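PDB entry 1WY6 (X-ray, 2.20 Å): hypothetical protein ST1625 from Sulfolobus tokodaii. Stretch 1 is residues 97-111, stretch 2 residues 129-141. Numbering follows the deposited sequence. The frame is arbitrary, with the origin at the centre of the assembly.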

ATOM      1  N   ALA A  97      -0.117  -4.410  -2.497  1.00 14.47           N
ATOM      2  CA  ALA A  97      -1.204  -3.431  -2.642  1.00 14.01           C
ATOM      3  C   ALA A  97      -1.323  -3.019  -4.110  1.00 13.99           C
ATOM      4  O   ALA A  97      -2.423  -2.852  -4.634  1.00 12.32           O
ATOM      5  CB  ALA A  97      -0.927  -2.210  -1.787  1.00 14.49           C
ATOM      6  N   LEU A  98      -0.176  -2.844  -4.760  1.00 14.18           N
ATOM      7  CA  LEU A  98      -0.147  -2.484  -6.171  1.00 14.25           C
ATOM      8  C   LEU A  98      -0.773  -3.605  -7.002  1.00 14.37           C
ATOM      9  O   LEU A  98      -1.635  -3.349  -7.840  1.00 16.28           O
ATOM     10  CB  LEU A  98       1.294  -2.249  -6.638  1.00 13.88           C
ATOM     11  CG  LEU A  98       1.953  -0.904  -6.310  1.00 12.79           C
ATOM     12  CD1 LEU A  98       3.440  -0.967  -6.625  1.00 14.48           C
ATOM     13  CD2 LEU A  98       1.277   0.204  -7.112  1.00 14.89           C
ATOM     14  N   ASP A  99      -0.338  -4.843  -6.762  1.00 13.29           N
ATOM     15  CA  ASP A  99      -0.855  -5.986  -7.500  1.00 16.48           C
ATOM     16  C   ASP A  99      -2.357  -6.104  -7.318  1.00 17.62           C
ATOM     17  O   ASP A  99      -3.079  -6.370  -8.279  1.00 17.46           O
ATOM     18  CB  ASP A  99      -0.166  -7.291  -7.060  1.00 17.25           C
ATOM     19  CG  ASP A  99       1.330  -7.301  -7.373  1.00 19.04           C
ATOM     20  OD1 ASP A  99       1.766  -6.534  -8.258  1.00 21.56           O
ATOM     21  OD2 ASP A  99       2.076  -8.082  -6.743  1.00 21.77           O
ATOM     22  N   ILE A 100      -2.831  -5.903  -6.089  1.00  8.99           N
ATOM     23  CA  ILE A 100      -4.266  -5.973  -5.822  1.00  8.99           C
ATOM     24  C   ILE A 100      -5.008  -4.833  -6.520  1.00  8.99           C
ATOM     25  O   ILE A 100      -6.107  -5.031  -7.039  1.00 18.44           O
ATOM     26  CB  ILE A 100      -4.550  -5.942  -4.305  1.00  8.99           C
ATOM     27  CG1 ILE A 100      -4.071  -7.255  -3.673  1.00  8.99           C
ATOM     28  CG2 ILE A 100      -6.028  -5.752  -4.054  1.00  8.99           C
ATOM     29  CD1 ILE A 100      -3.980  -7.214  -2.164  1.00  8.99           C
ATOM     30  N   LEU A 101      -4.415  -3.641  -6.541  1.00 17.26           N
ATOM     31  CA  LEU A 101      -5.057  -2.515  -7.217  1.00 15.26           C
ATOM     32  C   LEU A 101      -5.220  -2.828  -8.704  1.00 16.12           C
ATOM     33  O   LEU A 101      -6.259  -2.547  -9.287  1.00 14.19           O
ATOM     34  CB  LEU A 101      -4.242  -1.230  -7.044  1.00 14.29           C
ATOM     35  CG  LEU A 101      -4.225  -0.617  -5.640  1.00 14.86           C
ATOM     36  CD1 LEU A 101      -3.372   0.630  -5.635  1.00 13.56           C
ATOM     37  CD2 LEU A 101      -5.644  -0.299  -5.196  1.00 12.83           C
ATOM     38  N   VAL A 102      -4.196  -3.421  -9.313  1.00 17.08           N
ATOM     39  CA  VAL A 102      -4.263  -3.779 -10.729  1.00 18.04           C
ATOM     40  C   VAL A 102      -5.378  -4.797 -10.960  1.00 21.66           C
ATOM     41  O   VAL A 102      -6.185  -4.664 -11.885  1.00 24.27           O
ATOM     42  CB  VAL A 102      -2.938  -4.412 -11.224  1.00 17.83           C
ATOM     43  CG1 VAL A 102      -3.061  -4.769 -12.701  1.00 24.18           C
ATOM     44  CG2 VAL A 102      -1.772  -3.447 -11.017  1.00 15.83           C
ATOM     45  N   ILE A 103      -5.412  -5.811 -10.100  1.00  8.99           N
ATOM     46  CA  ILE A 103      -6.382  -6.894 -10.177  1.00  8.99           C
ATOM     47  C   ILE A 103      -7.809  -6.429  -9.913  1.00  8.99           C
ATOM     48  O   ILE A 103      -8.773  -7.058 -10.357  1.00 26.83           O
ATOM     49  CB  ILE A 103      -6.004  -8.003  -9.170  1.00  8.99           C
ATOM     50  CG1 ILE A 103      -4.653  -8.597  -9.558  1.00  8.99           C
ATOM     51  CG2 ILE A 103      -7.058  -9.083  -9.140  1.00  8.99           C
ATOM     52  CD1 ILE A 103      -4.148  -9.660  -8.568  1.00  8.99           C
ATOM     53  N   GLN A 104      -7.941  -5.334  -9.174  1.00 23.46           N
ATOM     54  CA  GLN A 104      -9.248  -4.773  -8.874  1.00 21.66           C
ATOM     55  C   GLN A 104      -9.637  -3.854 -10.026  1.00 22.53           C
ATOM     56  O   GLN A 104     -10.769  -3.386 -10.112  1.00 18.96           O
ATOM     57  CB  GLN A 104      -9.200  -3.982  -7.567  1.00 22.49           C
ATOM     58  CG  GLN A 104      -9.188  -4.843  -6.315  1.00 19.32           C
ATOM     59  CD  GLN A 104      -8.978  -4.028  -5.051  1.00 23.57           C
ATOM     60  OE1 GLN A 104      -9.145  -4.529  -3.939  1.00 24.57           O
ATOM     61  NE2 GLN A 104      -8.595  -2.767  -5.215  1.00 27.26           N
ATOM     62  N   GLY A 105      -8.678  -3.612 -10.915  1.00 21.49           N
ATOM     63  CA  GLY A 105      -8.916  -2.749 -12.055  1.00 20.43           C
ATOM     64  C   GLY A 105      -9.062  -1.296 -11.644  1.00 20.90           C
ATOM     65  O   GLY A 105      -9.743  -0.522 -12.323  1.00 16.39           O
ATOM     66  N   LYS A 106      -8.422  -0.922 -10.537  1.00 19.15           N
ATOM     67  CA  LYS A 106      -8.492   0.453 -10.052  1.00 19.82           C
ATOM     68  C   LYS A 106      -7.436   1.328 -10.712  1.00 18.88           C
ATOM     69  O   LYS A 106      -6.512   1.829 -10.065  1.00 17.08           O
ATOM     70  CB  LYS A 106      -8.348   0.488  -8.528  1.00 19.94           C
ATOM     71  CG  LYS A 106      -9.563  -0.070  -7.804  1.00 20.58           C
ATOM     72  CD  LYS A 106      -9.415  -0.002  -6.296  1.00 18.83           C
ATOM     73  CE  LYS A 106     -10.636  -0.617  -5.609  1.00 18.71           C
ATOM     74  NZ  LYS A 106     -11.878   0.159  -5.841  1.00 20.33           N
ATOM     75  N   ARG A 107      -7.600   1.489 -12.017  1.00 19.46           N
ATOM     76  CA  ARG A 107      -6.713   2.281 -12.856  1.00 20.86           C
ATOM     77  C   ARG A 107      -6.678   3.717 -12.367  1.00 19.84           C
ATOM     78  O   ARG A 107      -5.643   4.381 -12.423  1.00 19.37           O
ATOM     79  CB  ARG A 107      -7.216   2.231 -14.299  1.00 20.03           C
ATOM     80  CG  ARG A 107      -6.509   3.164 -15.276  1.00 26.91           C
ATOM     81  CD  ARG A 107      -7.108   2.993 -16.669  1.00 31.12           C
ATOM     82  NE  ARG A 107      -6.516   3.867 -17.678  1.00 33.21           N
ATOM     83  CZ  ARG A 107      -5.233   3.854 -18.019  1.00 41.05           C
ATOM     84  NH1 ARG A 107      -4.398   3.012 -17.423  1.00 49.47           N
ATOM     85  NH2 ARG A 107      -4.788   4.667 -18.969  1.00 39.19           N
ATOM     86  N   ASP A 108      -7.826   4.185 -11.888  1.00 20.84           N
ATOM     87  CA  ASP A 108      -7.963   5.542 -11.377  1.00 23.29           C
ATOM     88  C   ASP A 108      -7.004   5.808 -10.221  1.00 21.26           C
ATOM     89  O   ASP A 108      -6.323   6.824 -10.207  1.00 23.22           O
ATOM     90  CB  ASP A 108      -9.416   5.791 -10.938  1.00 24.00           C
ATOM     91  CG  ASP A 108      -9.868   4.857  -9.819  1.00 27.89           C
ATOM     92  OD1 ASP A 108      -9.431   3.688  -9.790  1.00 31.89           O
ATOM     93  OD2 ASP A 108     -10.683   5.289  -8.976  1.00 35.17           O
ATOM     94  N   LYS A 109      -6.955   4.892  -9.257  1.00 19.94           N
ATOM     95  CA  LYS A 109      -6.072   5.036  -8.100  1.00 17.29           C
ATOM     96  C   LYS A 109      -4.603   5.012  -8.535  1.00 14.88           C
ATOM     97  O   LYS A 109      -3.807   5.842  -8.102  1.00 12.64           O
ATOM     98  CB  LYS A 109      -6.355   3.922  -7.084  1.00 15.46           C
ATOM     99  CG  LYS A 109      -7.798   3.920  -6.555  1.00 20.01           C
ATOM    100  CD  LYS A 109      -8.113   5.223  -5.814  1.00 22.30           C
ATOM    101  CE  LYS A 109      -9.606   5.413  -5.575  1.00 30.96           C
ATOM    102  NZ  LYS A 109     -10.183   4.378  -4.687  1.00 34.13           N
ATOM    103  N   LEU A 110      -4.249   4.069  -9.402  1.00 14.41           N
ATOM    104  CA  LEU A 110      -2.875   3.969  -9.909  1.00 14.52           C
ATOM    105  C   LEU A 110      -2.434   5.245 -10.641  1.00 13.14           C
ATOM    106  O   LEU A 110      -1.279   5.662 -10.524  1.00 15.90           O
ATOM    107  CB  LEU A 110      -2.746   2.760 -10.846  1.00 14.49           C
ATOM    108  CG  LEU A 110      -2.923   1.399 -10.167  1.00 12.17           C
ATOM    109  CD1 LEU A 110      -3.001   0.292 -11.210  1.00 12.22           C
ATOM    110  CD2 LEU A 110      -1.758   1.165  -9.202  1.00 18.01           C
ATOM    111  N   GLU A 111      -3.347   5.861 -11.395  1.00 14.65           N
ATOM    112  CA  GLU A 111      -3.023   7.097 -12.122  1.00 17.04           C
ATOM    113  C   GLU A 111      -2.815   8.267 -11.164  1.00 15.34           C
ATOM    114  O   GLU A 111      -1.937   9.105 -11.373  1.00 14.28           O
ATOM    115  CB  GLU A 111      -4.124   7.456 -13.116  1.00 17.66           C
ATOM    116  CG  GLU A 111      -4.307   6.438 -14.216  1.00 23.03           C
ATOM    117  CD  GLU A 111      -5.037   7.023 -15.409  1.00 26.15           C
ATOM    118  OE1 GLU A 111      -5.493   6.240 -16.270  1.00 31.20           O
ATOM    119  OE2 GLU A 111      -5.143   8.271 -15.485  1.00 31.85           O
ATOM    120  N   VAL A 129       9.593   3.009 -10.899  1.00 15.32           N
ATOM    121  CA  VAL A 129       9.524   1.785 -11.687  1.00 14.53           C
ATOM    122  C   VAL A 129       8.336   0.905 -11.292  1.00 15.19           C
ATOM    123  O   VAL A 129       7.654   0.357 -12.160  1.00 14.69           O
ATOM    124  CB  VAL A 129      10.821   0.960 -11.560  1.00 13.93           C
ATOM    125  CG1 VAL A 129      10.605  -0.436 -12.110  1.00 11.37           C
ATOM    126  CG2 VAL A 129      11.946   1.645 -12.326  1.00 18.86           C
ATOM    127  N   ALA A 130       8.099   0.771  -9.989  1.00 14.87           N
ATOM    128  CA  ALA A 130       6.997  -0.036  -9.483  1.00 15.62           C
ATOM    129  C   ALA A 130       5.664   0.482 -10.029  1.00 13.57           C
ATOM    130  O   ALA A 130       4.905  -0.279 -10.620  1.00 14.32           O
ATOM    131  CB  ALA A 130       6.991  -0.026  -7.947  1.00 17.22           C
ATOM    132  N   ILE A 131       5.392   1.772  -9.850  1.00 14.39           N
ATOM    133  CA  ILE A 131       4.145   2.373 -10.337  1.00 14.82           C
ATOM    134  C   ILE A 131       4.027   2.353 -11.866  1.00 14.99           C
ATOM    135  O   ILE A 131       2.943   2.126 -12.412  1.00 13.05           O
ATOM    136  CB  ILE A 131       3.976   3.847  -9.843  1.00 15.08           C
ATOM    137  CG1 ILE A 131       3.696   3.883  -8.337  1.00 20.98           C
ATOM    138  CG2 ILE A 131       2.803   4.515 -10.557  1.00 17.43           C
ATOM    139  CD1 ILE A 131       4.878   3.588  -7.466  1.00 28.26           C
ATOM    140  N   ALA A 132       5.138   2.596 -12.554  1.00 14.28           N
ATOM    141  CA  ALA A 132       5.148   2.594 -14.015  1.00 13.37           C
ATOM    142  C   ALA A 132       4.677   1.251 -14.558  1.00 14.37           C
ATOM    143  O   ALA A 132       3.812   1.180 -15.431  1.00  9.72           O
ATOM    144  CB  ALA A 132       6.558   2.893 -14.530  1.00 13.80           C
ATOM    145  N   ASN A 133       5.267   0.184 -14.032  1.00 14.03           N
ATOM    146  CA  ASN A 133       4.928  -1.158 -14.457  1.00 14.84           C
ATOM    147  C   ASN A 133       3.506  -1.566 -14.051  1.00 15.28           C
ATOM    148  O   ASN A 133       2.852  -2.329 -14.762  1.00 15.44           O
ATOM    149  CB  ASN A 133       5.983  -2.132 -13.916  1.00 17.31           C
ATOM    150  CG  ASN A 133       7.324  -1.994 -14.643  1.00 13.96           C
ATOM    151  OD1 ASN A 133       8.344  -2.522 -14.206  1.00 19.34           O
ATOM    152  ND2 ASN A 133       7.315  -1.288 -15.764  1.00 18.46           N
ATOM    153  N   ALA A 134       3.019  -1.054 -12.921  1.00 13.15           N
ATOM    154  CA  ALA A 134       1.655  -1.366 -12.503  1.00 13.19           C
ATOM    155  C   ALA A 134       0.713  -0.627 -13.465  1.00 13.14           C
ATOM    156  O   ALA A 134      -0.303  -1.166 -13.911  1.00 14.61           O
ATOM    157  CB  ALA A 134       1.414  -0.901 -11.072  1.00 14.00           C
ATOM    158  N   LEU A 135       1.063   0.614 -13.788  1.00 14.93           N
ATOM    159  CA  LEU A 135       0.248   1.405 -14.697  1.00 17.47           C
ATOM    160  C   LEU A 135       0.148   0.732 -16.063  1.00 20.08           C
ATOM    161  O   LEU A 135      -0.937   0.610 -16.625  1.00 18.87           O
ATOM    162  CB  LEU A 135       0.833   2.818 -14.850  1.00 19.94           C
ATOM    163  CG  LEU A 135       0.557   3.771 -13.682  1.00 14.94           C
ATOM    164  CD1 LEU A 135       1.435   5.015 -13.794  1.00 18.17           C
ATOM    165  CD2 LEU A 135      -0.931   4.150 -13.671  1.00 12.66           C
ATOM    166  N   ARG A 136       1.281   0.289 -16.592  1.00 19.19           N
ATOM    167  CA  ARG A 136       1.287  -0.354 -17.892  1.00 21.89           C
ATOM    168  C   ARG A 136       0.339  -1.556 -17.855  1.00 22.40           C
ATOM    169  O   ARG A 136      -0.278  -1.901 -18.868  1.00 20.95           O
ATOM    170  CB  ARG A 136       2.716  -0.770 -18.254  1.00 23.94           C
ATOM    171  CG  ARG A 136       2.954  -0.965 -19.734  1.00 31.37           C
ATOM    172  CD  ARG A 136       4.441  -0.954 -20.041  1.00 35.55           C
ATOM    173  NE  ARG A 136       4.980   0.403 -20.079  1.00 45.16           N
ATOM    174  CZ  ARG A 136       6.226   0.729 -19.747  1.00 49.69           C
ATOM    175  NH1 ARG A 136       6.627   1.990 -19.823  1.00 51.14           N
ATOM    176  NH2 ARG A 136       7.068  -0.197 -19.318  1.00 52.32           N
ATOM    177  N   ARG A 137       0.202  -2.173 -16.680  1.00 22.96           N
ATOM    178  CA  ARG A 137      -0.686  -3.323 -16.514  1.00 24.11           C
ATOM    179  C   ARG A 137      -2.170  -2.948 -16.581  1.00 23.48           C
ATOM    180  O   ARG A 137      -3.015  -3.818 -16.774  1.00 23.09           O
ATOM    181  CB  ARG A 137      -0.411  -4.045 -15.186  1.00 24.78           C
ATOM    182  CG  ARG A 137       0.873  -4.873 -15.148  1.00 29.32           C
ATOM    183  CD  ARG A 137       0.965  -5.681 -13.853  1.00 34.75           C
ATOM    184  NE  ARG A 137      -0.122  -6.656 -13.735  1.00 38.37           N
ATOM    185  CZ  ARG A 137      -0.486  -7.256 -12.600  1.00 36.93           C
ATOM    186  NH1 ARG A 137       0.150  -6.984 -11.463  1.00 33.72           N
ATOM    187  NH2 ARG A 137      -1.495  -8.124 -12.600  1.00 26.57           N
ATOM    188  N   VAL A 138      -2.492  -1.666 -16.407  1.00 21.93           N
ATOM    189  CA  VAL A 138      -3.886  -1.225 -16.489  1.00 20.88           C
ATOM    190  C   VAL A 138      -4.173  -0.471 -17.791  1.00 21.41           C
ATOM    191  O   VAL A 138      -5.247   0.118 -17.959  1.00 21.31           O
ATOM    192  CB  VAL A 138      -4.320  -0.335 -15.274  1.00 19.33           C
ATOM    193  CG1 VAL A 138      -4.551  -1.206 -14.045  1.00 20.34           C
ATOM    194  CG2 VAL A 138      -3.275   0.718 -14.978  1.00 13.37           C
ATOM    195  N   GLY A 139      -3.211  -0.491 -18.709  1.00 21.04           N
ATOM    196  CA  GLY A 139      -3.393   0.166 -19.994  1.00 22.98           C
ATOM    197  C   GLY A 139      -2.933   1.608 -20.114  1.00 23.63           C
ATOM    198  O   GLY A 139      -3.225   2.269 -21.118  1.00 25.46           O
ATOM    199  N   ASP A 140      -2.208   2.097 -19.112  1.00 22.63           N
ATOM    200  CA  ASP A 140      -1.724   3.472 -19.122  1.00 23.41           C
ATOM    201  C   ASP A 140      -0.253   3.566 -19.539  1.00 24.86           C
ATOM    202  O   ASP A 140       0.618   3.856 -18.711  1.00 19.25           O
ATOM    203  CB  ASP A 140      -1.887   4.100 -17.735  1.00 24.41           C
ATOM    204  CG  ASP A 140      -1.653   5.598 -17.742  1.00 26.52           C
ATOM    205  OD1 ASP A 140      -1.024   6.102 -18.695  1.00 33.77           O
ATOM    206  OD2 ASP A 140      -2.092   6.271 -16.786  1.00 31.99           O
ATOM    207  N   GLU A 141       0.014   3.332 -20.822  1.00 28.59           N
ATOM    208  CA  GLU A 141       1.375   3.392 -21.352  1.00 31.05           C
ATOM    209  C   GLU A 141       1.997   4.785 -21.297  1.00 29.39           C
ATOM    210  O   GLU A 141       3.190   4.919 -21.015  1.00 28.29           O
ATOM    211  CB  GLU A 141       1.416   2.881 -22.797  1.00 32.04           C
ATOM    212  CG  GLU A 141       1.569   1.368 -22.925  1.00 39.76           C
ATOM    213  CD  GLU A 141       0.335   0.605 -22.478  1.00 41.93           C
ATOM    214  OE1 GLU A 141       0.412  -0.638 -22.365  1.00 35.98           O
ATOM    215  OE2 GLU A 141      -0.711   1.247 -22.245  1.00 52.59           O
TER

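How does the first helix of stretch 1 meet the helix of stretch 2? The two run nearly parallel, their N-to-C directions differing by 17° and their axes approaching to 9.7 Å. Leu 98, buried and pointing toward stretch 2, reaches two alanines one turn apart: Leu 98 CD1 lies 3.9 Å from Ala 130 CB and Leu 98 CD2 4.1 Å from Ala 134 CB. Both branches are therefore in use, and the short alanine side chains leave room for the leucine between the helices. Ala 97, Ile 100 and Leu 101 take no part in the contact.

What lies beside this apolar strip as the helix goes on? The CB of Asp 99 points sideways, yet the carboxylate comes nearer to stretch 2, and Asp 99 OD1 forms a long salt bridge of 3.6 Å with Arg 137 NH1 at the edge of the guanidinium. One turn after Leu 98, Val 102 also points toward stretch 2. Val 102 CG2 lies 4.1 Å from Ala 134 CB and Val 102 CG1 4.1 Å from Val 138 CG1; Val 102 CG1 also lies over one face of the Arg 137 guanidinium, 3.6 Å from Arg 137 CZ. A guanidinium face is poor at hydrogen bonding and accepts a methyl readily, leaving the edge for charged groups. Arg 137, exposed as a whole, lays its guanidinium against the valine and still offers its edge to Asp 99.

How does the chain turn back to touch stretch 2 a second time? Gly 105 is the first residue to leave helical phi/psi, in a Schellman motif, with Gly 105 N hydrogen-bonded to Val 102 O at 2.9 Å and Lys 106 N to Leu 101 O at 3.0 Å. Its positive phi of 70° favours glycine. Lys 106 then occupies the N-cap position, and the helix starting at Arg 107 runs at 152° to that of stretch 2. Arg 107 extends in t rotamers through chi1, chi2 and chi3, carrying its guanidinium to the backbone around Val 138, where Arg 107 NH1 lies 3.1 Å from Val 138 O. Arg 107 NH2 makes a long salt bridge of 3.8 Å with Asp 140 OD2, through charge alone, since the oxygen is well out of the guanidinium plane. Asp 140 sits at an N-cap position, its side chain capping a backbone N just past the stretch.

What closes the contact at the end of stretch 1? Leu 110, buried and pointing toward stretch 2, fills the space between Ala 134, Leu 135 and Val 138 with its branched apolar side chain: Leu 110 CD1 lies 3.6 Å from Val 138 CG1, Leu 110 CD2 4.2 Å from Ala 134 CB and Leu 110 CB 3.6 Å from Leu 135 CD2. Val 138 CG1 and Ala 134 CB thus meet side chains from both helices of stretch 1. Next, Glu 111 brings like charges together, with Glu 111 OE1 3.4 Å from Asp 140 OD2. Arg 107 offsets this: besides its bridge to Asp 140, Arg 107 NE forms a salt bridge of 2.9 Å with Glu 111 OE1, again by charge only. In all, 697 Å² is buried, counting both sides.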